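Local structure of tumor necrosis factor receptor superfamily member 11B (Mus musculus, 4E4D) at residues Leu8-Glu13 against Leu18-Cys23; Leu29-Thr34 against Lys38-Pro43; Val60-Val65 against Gln74-Thr79. The protein acts as a secreted decoy receptor that captures the cytokine TNFSF11 (RANKL) and thereby restrains osteoclast formation and activation. All coordinates share one frame; numbering follows the deposited sequence.

Contact 1 of 3, residues Leu8-Glu13 against Leu18-Cys23; sequences LHYDPE and LLCDKC
With chi1 at 72° in Y10 and 53° in C20, the phenol ring and the sulfur are each swung between their own backbone N and carbonyl carbon, and they meet on one face of the hairpin formed by strands 9-10 and 20-21. SG of C20 comes obliquely to the ring of Y10, 4.0 Å from its centroid, in a Cys sulfur-aromatic contact. The same sulfur also touches the pyrrolidine of P12, at 3.5 Å from CD, so that ring and proline cover adjoining sides of it. At the rim of the tyrosine ring and near its plane lies the carbonyl of D21, whose O is 3.5 Å from CE1 of Y10, while CG of K22 packs obliquely against CD1.

The other face carries H9 and D21, whose side chains run side by side with ring and carboxylate planes 74° apart. L19 places a methyl over the imidazole in a CH-pi contact, CD1 lying 4.0 Å from the centroid of the H9 ring. Near the N-terminal end, the extended side chain of K22 crosses that of L8 at a slant, NZ lying 3.9 Å from CD2 of L8.

Y10 and C20 form the hydrogen-bonded pair of this antiparallel hairpin, N of Y10 giving to O of C20 (3.1 Å) and N of C20 to O of Y10 (2.9 Å). The pairing continues from N of K22 to O of L8, and ends in a weak bond from N of L18 to O of P12.

This hairpin belongs to the first TNFR cysteine-rich repeat. Disulfides C20-C33 and C23-C41 tie it to the next hairpin, whose L29, in strand 27-31, packs on Y10, and whose T39, just before strand 40-43, hydrogen-bonds through OG1 to O of D21.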
loop_
_atom_site.group_PDB
_atom_site.type_symbol
_atom_site.label_atom_id
_atom_site.label_comp_id
_atom_site.label_asym_id
_atom_site.label_seq_id
_atom_site.Cartn_x
_atom_site.Cartn_y
_atom_site.Cartn_z
ATOM N N LEU B 8 -30.586 -10.096 -29.026
ATOM C CA LEU B 8 -29.622 -11.042 -28.481
ATOM C C LEU B 8 -30.245 -11.753 -27.288
ATOM O O LEU B 8 -31.062 -11.172 -26.575
ATOM C CB LEU B 8 -28.339 -10.328 -28.059
ATOM C CG LEU B 8 -27.116 -10.628 -28.930
ATOM C CD1 LEU B 8 -27.102 -9.751 -30.174
ATOM C CD2 LEU B 8 -25.833 -10.463 -28.131
ATOM N N HIS B 9 -29.861 -13.007 -27.074
ATOM C CA HIS B 9 -30.529 -13.842 -26.082
ATOM C C HIS B 9 -29.587 -14.549 -25.108
ATOM O O HIS B 9 -28.521 -15.034 -25.487
ATOM C CB HIS B 9 -31.389 -14.888 -26.793
ATOM C CG HIS B 9 -32.616 -14.324 -27.440
ATOM N ND1 HIS B 9 -33.080 -14.758 -28.662
ATOM C CD2 HIS B 9 -33.480 -13.367 -27.027
ATOM C CE1 HIS B 9 -34.175 -14.088 -28.978
ATOM N NE2 HIS B 9 -34.439 -13.239 -28.001
ATOM N N TYR B 10 -30.010 -14.601 -23.847
ATOM C CA TYR B 10 -29.358 -15.413 -22.822
ATOM C C TYR B 10 -30.459 -16.255 -22.181
ATOM O O TYR B 10 -31.529 -16.400 -22.768
ATOM C CB TYR B 10 -28.655 -14.533 -21.785
ATOM C CG TYR B 10 -29.594 -13.810 -20.848
ATOM C CD1 TYR B 10 -30.368 -12.747 -21.293
ATOM C CD2 TYR B 10 -29.702 -14.184 -19.514
ATOM C CE1 TYR B 10 -31.228 -12.084 -20.442
ATOM C CE2 TYR B 10 -30.558 -13.524 -18.654
ATOM C CZ TYR B 10 -31.318 -12.476 -19.124
ATOM O OH TYR B 10 -32.175 -11.816 -18.274
ATOM N N ASP B 11 -30.224 -16.808 -20.994
ATOM C CA ASP B 11 -31.246 -17.646 -20.362
ATOM C C ASP B 11 -31.073 -17.873 -18.856
ATOM O O ASP B 11 -30.081 -18.458 -18.422
ATOM C CB ASP B 11 -31.309 -19.003 -21.067
ATOM C CG ASP B 11 -29.939 -19.628 -21.259
ATOM O OD1 ASP B 11 -28.968 -19.144 -20.642
ATOM O OD2 ASP B 11 -29.835 -20.609 -22.026
ATOM N N PRO B 12 -32.046 -17.404 -18.055
ATOM C CA PRO B 12 -32.146 -17.754 -16.635
ATOM C C PRO B 12 -33.099 -18.930 -16.417
ATOM O O PRO B 12 -33.525 -19.548 -17.392
ATOM C CB PRO B 12 -32.719 -16.481 -16.015
ATOM C CG PRO B 12 -33.599 -15.931 -17.082
ATOM C CD PRO B 12 -32.965 -16.307 -18.406
ATOM N N GLU B 13 -33.430 -19.232 -15.164
ATOM C CA GLU B 13 -34.351 -20.327 -14.861
ATOM C C GLU B 13 -34.952 -20.222 -13.461
ATOM O O GLU B 13 -34.315 -19.723 -12.533
ATOM C CB GLU B 13 -33.639 -21.677 -14.997
ATOM C CG GLU B 13 -34.490 -22.869 -14.572
ATOM C CD GLU B 13 -33.680 -24.137 -14.388
ATOM O OE1 GLU B 13 -32.659 -24.298 -15.087
ATOM O OE2 GLU B 13 -34.062 -24.970 -13.537
ATOM N N LEU B 18 -35.380 -20.926 -19.795
ATOM C CA LEU B 18 -35.830 -20.348 -21.056
ATOM C C LEU B 18 -34.932 -19.187 -21.457
ATOM O O LEU B 18 -34.277 -18.577 -20.611
ATOM C CB LEU B 18 -37.277 -19.863 -20.943
ATOM C CG LEU B 18 -37.516 -18.593 -20.119
ATOM C CD1 LEU B 18 -38.917 -18.060 -20.375
ATOM C CD2 LEU B 18 -37.313 -18.846 -18.634
ATOM N N LEU B 19 -34.910 -18.879 -22.749
ATOM C CA LEU B 19 -34.099 -17.778 -23.251
ATOM C C LEU B 19 -34.906 -16.485 -23.284
ATOM O O LEU B 19 -36.136 -16.511 -23.280
ATOM C CB LEU B 19 -33.533 -18.104 -24.639
ATOM C CG LEU B 19 -34.515 -18.450 -25.761
ATOM C CD1 LEU B 19 -35.175 -17.206 -26.340
ATOM C CD2 LEU B 19 -33.803 -19.230 -26.853
ATOM N N CYS B 20 -34.208 -15.355 -23.306
ATOM C CA CYS B 20 -34.865 -14.055 -23.323
ATOM C C CYS B 20 -33.888 -12.944 -23.696
ATOM O O CYS B 20 -32.672 -13.118 -23.619
ATOM C CB CYS B 20 -35.510 -13.768 -21.966
ATOM S SG CYS B 20 -34.388 -13.923 -20.558
ATOM N N ASP B 21 -34.436 -11.801 -24.097
ATOM C CA ASP B 21 -33.640 -10.703 -24.636
ATOM C C ASP B 21 -32.736 -10.042 -23.601
ATOM O O ASP B 21 -33.120 -9.857 -22.446
ATOM C CB ASP B 21 -34.562 -9.650 -25.252
ATOM C CG ASP B 21 -35.318 -10.175 -26.455
ATOM O OD1 ASP B 21 -36.344 -10.860 -26.260
ATOM O OD2 ASP B 21 -34.887 -9.901 -27.595
ATOM N N LYS B 22 -31.529 -9.692 -24.034
ATOM C CA LYS B 22 -30.618 -8.901 -23.221
ATOM C C LYS B 22 -31.089 -7.453 -23.221
ATOM O O LYS B 22 -31.969 -7.080 -23.996
ATOM C CB LYS B 22 -29.196 -8.972 -23.781
ATOM C CG LYS B 22 -28.580 -10.360 -23.780
ATOM C CD LYS B 22 -27.116 -10.303 -24.193
ATOM C CE LYS B 22 -26.474 -11.680 -24.193
ATOM N NZ LYS B 22 -25.014 -11.612 -24.489
ATOM N N CYS B 23 -30.498 -6.637 -22.354
ATOM C CA CYS B 23 -30.821 -5.217 -22.312
ATOM C C CYS B 23 -29.947 -4.439 -23.285
ATOM O O CYS B 23 -28.739 -4.653 -23.359
ATOM C CB CYS B 23 -30.657 -4.666 -20.894
ATOM S SG CYS B 23 -32.016 -5.098 -19.783
#

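Contact 2 of 3, residues Leu29-Thr34 against Lys38-Pro43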
loop_
_atom_site.group_PDB
_atom_site.type_symbol
_atom_site.label_atom_id
_atom_site.label_comp_id
_atom_site.label_asym_id
_atom_site.label_seq_id
_atom_site.Cartn_x
_atom_site.Cartn_y
_atom_site.Cartn_z
ATOM N N LEU B 29 -30.674 -4.016 -16.714
ATOM C CA LEU B 29 -31.665 -5.047 -16.425
ATOM C C LEU B 29 -32.228 -4.869 -15.021
ATOM O O LEU B 29 -31.488 -4.897 -14.041
ATOM C CB LEU B 29 -31.028 -6.431 -16.565
ATOM C CG LEU B 29 -31.967 -7.638 -16.557
ATOM C CD1 LEU B 29 -31.254 -8.849 -17.132
ATOM C CD2 LEU B 29 -32.472 -7.945 -15.155
ATOM N N LYS B 30 -33.541 -4.685 -14.923
ATOM C CA LYS B 30 -34.183 -4.518 -13.623
ATOM C C LYS B 30 -34.945 -5.774 -13.198
ATOM O O LYS B 30 -35.048 -6.068 -12.007
ATOM C CB LYS B 30 -35.120 -3.310 -13.629
ATOM C CG LYS B 30 -35.515 -2.862 -12.233
ATOM C CD LYS B 30 -36.292 -1.558 -12.248
ATOM C CE LYS B 30 -36.405 -0.969 -10.848
ATOM N NZ LYS B 30 -37.015 -1.917 -9.874
ATOM N N GLN B 31 -35.483 -6.505 -14.169
ATOM C CA GLN B 31 -36.178 -7.760 -13.891
ATOM C C GLN B 31 -36.042 -8.740 -15.051
ATOM O O GLN B 31 -36.298 -8.395 -16.204
ATOM C CB GLN B 31 -37.657 -7.504 -13.593
ATOM C CG GLN B 31 -37.902 -6.807 -12.269
ATOM C CD GLN B 31 -39.370 -6.750 -11.895
ATOM O OE1 GLN B 31 -40.249 -6.897 -12.745
ATOM N NE2 GLN B 31 -39.642 -6.539 -10.612
ATOM N N HIS B 32 -35.645 -9.969 -14.732
ATOM C CA HIS B 32 -35.463 -11.009 -15.734
ATOM C C HIS B 32 -36.761 -11.296 -16.470
ATOM O O HIS B 32 -37.846 -10.962 -15.993
ATOM C CB HIS B 32 -34.973 -12.296 -15.077
ATOM C CG HIS B 32 -33.583 -12.206 -14.533
ATOM N ND1 HIS B 32 -32.487 -12.684 -15.215
ATOM C CD2 HIS B 32 -33.111 -11.691 -13.374
ATOM C CE1 HIS B 32 -31.397 -12.470 -14.500
ATOM N NE2 HIS B 32 -31.748 -11.868 -13.378
ATOM N N CYS B 33 -36.645 -11.930 -17.628
ATOM C CA CYS B 33 -37.815 -12.310 -18.397
ATOM C C CYS B 33 -38.536 -13.466 -17.722
ATOM O O CYS B 33 -37.919 -14.469 -17.361
ATOM C CB CYS B 33 -37.412 -12.725 -19.808
ATOM S SG CYS B 33 -36.283 -14.136 -19.855
ATOM N N THR B 34 -39.843 -13.319 -17.549
ATOM C CA THR B 34 -40.664 -14.400 -17.029
ATOM C C THR B 34 -41.405 -15.046 -18.189
ATOM O O THR B 34 -41.451 -14.495 -19.289
ATOM C CB THR B 34 -41.680 -13.895 -15.987
ATOM O OG1 THR B 34 -42.624 -13.019 -16.614
ATOM C CG2 THR B 34 -40.969 -13.156 -14.865
ATOM N N LYS B 38 -41.459 -10.032 -21.019
ATOM C CA LYS B 38 -40.166 -9.904 -21.676
ATOM C C LYS B 38 -39.187 -9.231 -20.719
ATOM O O LYS B 38 -39.603 -8.578 -19.762
ATOM C CB LYS B 38 -40.318 -9.073 -22.953
ATOM C CG LYS B 38 -39.063 -8.970 -23.803
ATOM C CD LYS B 38 -39.319 -8.140 -25.055
ATOM C CE LYS B 38 -38.072 -8.022 -25.917
ATOM N NZ LYS B 38 -38.318 -7.227 -27.153
ATOM N N THR B 39 -37.892 -9.391 -20.973
ATOM C CA THR B 39 -36.873 -8.800 -20.112
ATOM C C THR B 39 -37.167 -7.324 -19.877
ATOM O O THR B 39 -37.306 -6.552 -20.825
ATOM C CB THR B 39 -35.461 -8.932 -20.721
ATOM O OG1 THR B 39 -35.088 -10.313 -20.780
ATOM C CG2 THR B 39 -34.441 -8.176 -19.881
ATOM N N LEU B 40 -37.265 -6.938 -18.609
ATOM C CA LEU B 40 -37.520 -5.549 -18.253
ATOM C C LEU B 40 -36.218 -4.758 -18.236
ATOM O O LEU B 40 -35.291 -5.084 -17.496
ATOM C CB LEU B 40 -38.196 -5.458 -16.887
ATOM C CG LEU B 40 -38.482 -4.035 -16.399
ATOM C CD1 LEU B 40 -39.485 -3.343 -17.307
ATOM C CD2 LEU B 40 -38.976 -4.047 -14.962
ATOM N N CYS B 41 -36.158 -3.715 -19.055
ATOM C CA CYS B 41 -34.965 -2.885 -19.147
ATOM C C CYS B 41 -35.314 -1.424 -18.904
ATOM O O CYS B 41 -36.277 -0.902 -19.467
ATOM C CB CYS B 41 -34.304 -3.058 -20.514
ATOM S SG CYS B 41 -33.724 -4.742 -20.830
ATOM N N VAL B 42 -34.526 -0.773 -18.057
ATOM C CA VAL B 42 -34.782 0.607 -17.669
ATOM C C VAL B 42 -33.600 1.489 -18.054
ATOM O O VAL B 42 -32.449 1.099 -17.865
ATOM C CB VAL B 42 -35.020 0.704 -16.151
ATOM C CG1 VAL B 42 -35.176 2.154 -15.712
ATOM C CG2 VAL B 42 -36.242 -0.110 -15.761
ATOM N N PRO B 43 -33.877 2.683 -18.601
ATOM C CA PRO B 43 -32.792 3.586 -18.997
ATOM C C PRO B 43 -31.805 3.851 -17.863
ATOM O O PRO B 43 -32.208 3.915 -16.701
ATOM C CB PRO B 43 -33.528 4.877 -19.390
ATOM C CG PRO B 43 -34.916 4.735 -18.840
ATOM C CD PRO B 43 -35.200 3.274 -18.861
#
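L29 opens the contact by crossing T39 at about a right angle, its CG 4.2 Å from CG2 of the threonine. Its backbone faces C41 as a non-hydrogen-bonded pair of the antiparallel hairpin built from strands 27-31 and 40-43.

At K30 the regular pairing slips by one residue. The backbone here turns to a psi of -32°, and a beta bulge sets K30 and Q31 together against L40; N of K30 gives its hydrogen bond to O of L40 at 3.1 Å. With CG anti to the backbone N (chi1 -164°), the aliphatic part of the lysine extends across V42, and CD lies 3.8 Å from CG2 of the valine before the amino end leads away.

Q31 completes the bulge as the hydrogen-bonded partner of L40: its O receives N of L40 at 3.0 Å. The two side chains lie alongside each other and point the same way, and CB of Q31 is 3.9 Å from CD2 of L40, giving the glutamine stem an apolar neighbour.

The side chain of H32 starts away from the second segment, and CD2 of L29 lies over one face of its ring, toward the rim. Beyond it C33 returns to the contact, its CB 3.5 Å from OG1 of T39 in a van der Waals contact; the hydroxyl itself is hydrogen-bonded to O of D21.

The hairpin forms the second half of the first TNFR cysteine-rich repeat. Disulfides C33-C20 and C41-C23 clamp it to the preceding hairpin, while L29 and T39 pack on Y10 of strand 9-10, and T39 also on C20 of strand 20-21.

Contact 3 of 3, residues Val60-Val65 against Gln74-Thr79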
loop_
_atom_site.group_PDB
_atom_site.type_symbol
_atom_site.label_atom_id
_atom_site.label_comp_id
_atom_site.label_asym_id
_atom_site.label_seq_id
_atom_site.Cartn_x
_atom_site.Cartn_y
_atom_site.Cartn_z
ATOM N N VAL B 60 -22.839 1.290 -15.810
ATOM C CA VAL B 60 -21.444 1.608 -15.527
ATOM C C VAL B 60 -21.280 3.101 -15.271
ATOM O O VAL B 60 -21.752 3.930 -16.047
ATOM C CB VAL B 60 -20.530 1.195 -16.695
ATOM C CG1 VAL B 60 -19.074 1.452 -16.349
ATOM C CG2 VAL B 60 -20.746 -0.270 -17.045
ATOM N N TYR B 61 -20.602 3.434 -14.179
ATOM C CA TYR B 61 -20.411 4.824 -13.783
ATOM C C TYR B 61 -19.487 5.558 -14.748
ATOM O O TYR B 61 -18.467 5.019 -15.178
ATOM C CB TYR B 61 -19.837 4.883 -12.368
ATOM C CG TYR B 61 -19.774 6.271 -11.776
ATOM C CD1 TYR B 61 -20.917 7.046 -11.656
ATOM C CD2 TYR B 61 -18.576 6.797 -11.315
ATOM C CE1 TYR B 61 -20.867 8.312 -11.108
ATOM C CE2 TYR B 61 -18.516 8.061 -10.763
ATOM C CZ TYR B 61 -19.664 8.813 -10.662
ATOM O OH TYR B 61 -19.609 10.073 -10.113
ATOM N N CYS B 62 -19.852 6.789 -15.090
ATOM C CA CYS B 62 -19.020 7.615 -15.953
ATOM C C CYS B 62 -17.811 8.121 -15.182
ATOM O O CYS B 62 -17.944 8.862 -14.208
ATOM C CB CYS B 62 -19.822 8.790 -16.512
ATOM S SG CYS B 62 -21.100 8.292 -17.689
ATOM N N SER B 63 -16.629 7.707 -15.627
ATOM C CA SER B 63 -15.394 8.036 -14.936
ATOM C C SER B 63 -14.206 7.703 -15.830
ATOM O O SER B 63 -14.331 6.908 -16.759
ATOM C CB SER B 63 -15.306 7.248 -13.628
ATOM O OG SER B 63 -15.427 5.859 -13.869
ATOM N N PRO B 64 -13.043 8.310 -15.548
ATOM C CA PRO B 64 -12.827 9.255 -14.450
ATOM C C PRO B 64 -13.086 10.703 -14.851
ATOM O O PRO B 64 -13.506 10.976 -15.976
ATOM C CB PRO B 64 -11.345 9.068 -14.137
ATOM C CG PRO B 64 -10.740 8.765 -15.467
ATOM C CD PRO B 64 -11.783 7.996 -16.247
ATOM N N VAL B 65 -12.834 11.617 -13.920
ATOM C CA VAL B 65 -12.893 13.043 -14.197
ATOM C C VAL B 65 -11.706 13.431 -15.075
ATOM O O VAL B 65 -10.641 12.819 -14.990
ATOM C CB VAL B 65 -12.839 13.862 -12.893
ATOM C CG1 VAL B 65 -12.752 15.353 -13.191
ATOM C CG2 VAL B 65 -14.048 13.553 -12.022
ATOM N N GLN B 74 -15.815 14.063 -25.757
ATOM C CA GLN B 74 -17.192 13.591 -25.795
ATOM C C GLN B 74 -17.746 13.512 -24.379
ATOM O O GLN B 74 -17.218 12.784 -23.535
ATOM C CB GLN B 74 -17.266 12.217 -26.465
ATOM C CG GLN B 74 -18.667 11.627 -26.553
ATOM C CD GLN B 74 -19.563 12.380 -27.519
ATOM O OE1 GLN B 74 -19.456 13.597 -27.666
ATOM N NE2 GLN B 74 -20.447 11.651 -28.194
ATOM N N GLU B 75 -18.808 14.268 -24.119
ATOM C CA GLU B 75 -19.434 14.271 -22.804
ATOM C C GLU B 75 -20.047 12.912 -22.503
ATOM O O GLU B 75 -20.145 12.054 -23.379
ATOM C CB GLU B 75 -20.506 15.358 -22.721
ATOM C CG GLU B 75 -19.947 16.772 -22.699
ATOM C CD GLU B 75 -21.031 17.833 -22.735
ATOM O OE1 GLU B 75 -22.217 17.472 -22.900
ATOM O OE2 GLU B 75 -20.697 19.029 -22.600
ATOM N N CYS B 76 -20.460 12.726 -21.255
ATOM C CA CYS B 76 -21.043 11.465 -20.819
ATOM C C CYS B 76 -22.457 11.289 -21.364
ATOM O O CYS B 76 -23.277 12.204 -21.301
ATOM C CB CYS B 76 -21.063 11.397 -19.292
ATOM S SG CYS B 76 -21.857 9.917 -18.638
ATOM N N ASN B 77 -22.730 10.104 -21.899
ATOM C CA ASN B 77 -24.048 9.776 -22.427
ATOM C C ASN B 77 -24.495 8.414 -21.902
ATOM O O ASN B 77 -23.681 7.641 -21.401
ATOM C CB ASN B 77 -24.015 9.771 -23.956
ATOM C CG ASN B 77 -25.390 9.918 -24.571
ATOM O OD1 ASN B 77 -26.393 9.511 -23.985
ATOM N ND2 ASN B 77 -25.446 10.508 -25.761
ATOM N N ARG B 78 -25.786 8.121 -22.012
ATOM C CA ARG B 78 -26.306 6.836 -21.555
ATOM C C ARG B 78 -25.746 5.676 -22.378
ATOM O O ARG B 78 -25.818 4.522 -21.958
ATOM C CB ARG B 78 -27.836 6.824 -21.597
ATOM C CG ARG B 78 -28.483 7.745 -20.572
ATOM C CD ARG B 78 -29.983 7.508 -20.441
ATOM N NE ARG B 78 -30.698 7.723 -21.699
ATOM C CZ ARG B 78 -31.081 6.759 -22.535
ATOM N NH1 ARG B 78 -30.837 5.481 -22.267
ATOM N NH2 ARG B 78 -31.722 7.076 -23.652
ATOM N N THR B 79 -25.183 5.983 -23.543
ATOM C CA THR B 79 -24.657 4.948 -24.429
ATOM C C THR B 79 -23.129 4.872 -24.419
ATOM O O THR B 79 -22.558 3.828 -24.731
ATOM C CB THR B 79 -25.133 5.160 -25.880
ATOM O OG1 THR B 79 -24.731 6.458 -26.336
ATOM C CG2 THR B 79 -26.648 5.039 -25.970
#
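C62 and C76 approach through chains that share no backbone hydrogen bond, with their CA atoms 6.5 Å apart: C62 follows the short strand 60-61, and C76 lies in the loop after strand 70-74. The two side chains point toward each other and join in a disulfide, SG of C62 to SG of C76 at 2.0 Å. They reach it by different rotations, the sulfur of C62 being anti to its carbonyl carbon (chi1 -69°) and that of C76 anti to its backbone N (chi1 176°). The bridge's chi3 is positive, the right-handed sense; its exact value means little at this resolution.

C62 is the buried partner, packed on Y49 of strand 48-49 and on N81. Segment 60-65 also meets two chains of another protein: N of V65 hydrogen-bonds an acidic side chain of one, and OG of S63 makes a weak bond to the other, consistent with this side of the repeat facing a bound partner.

This is a disulfide of the second TNFR cysteine-rich repeat. Because the sulfur bridge is all that joins the two segments, their connection is covalent and does not depend on strand pairing, as suits small secreted domains largely held by cystines.

How the contacts relate
From the N terminus, contact 1 closes the short turn of residues 14-17, contact 2 the turn 35-37 and contact 3 the longer excursion 66-73. The three follow in series, and none encloses or crosses another. The disulfides between contacts 1 and 2 do interleave, however: C20-C33 and C23-C41 overlap in sequence and unite the two hairpins into the first cysteine-rich repeat, their contact centres about 10 Å apart. Contact 3 belongs to the second repeat, its centre about 23 Å from that of contact 2. P43 and R78 touch across this step, where the elongated chain of repeats passes from the first module to the second.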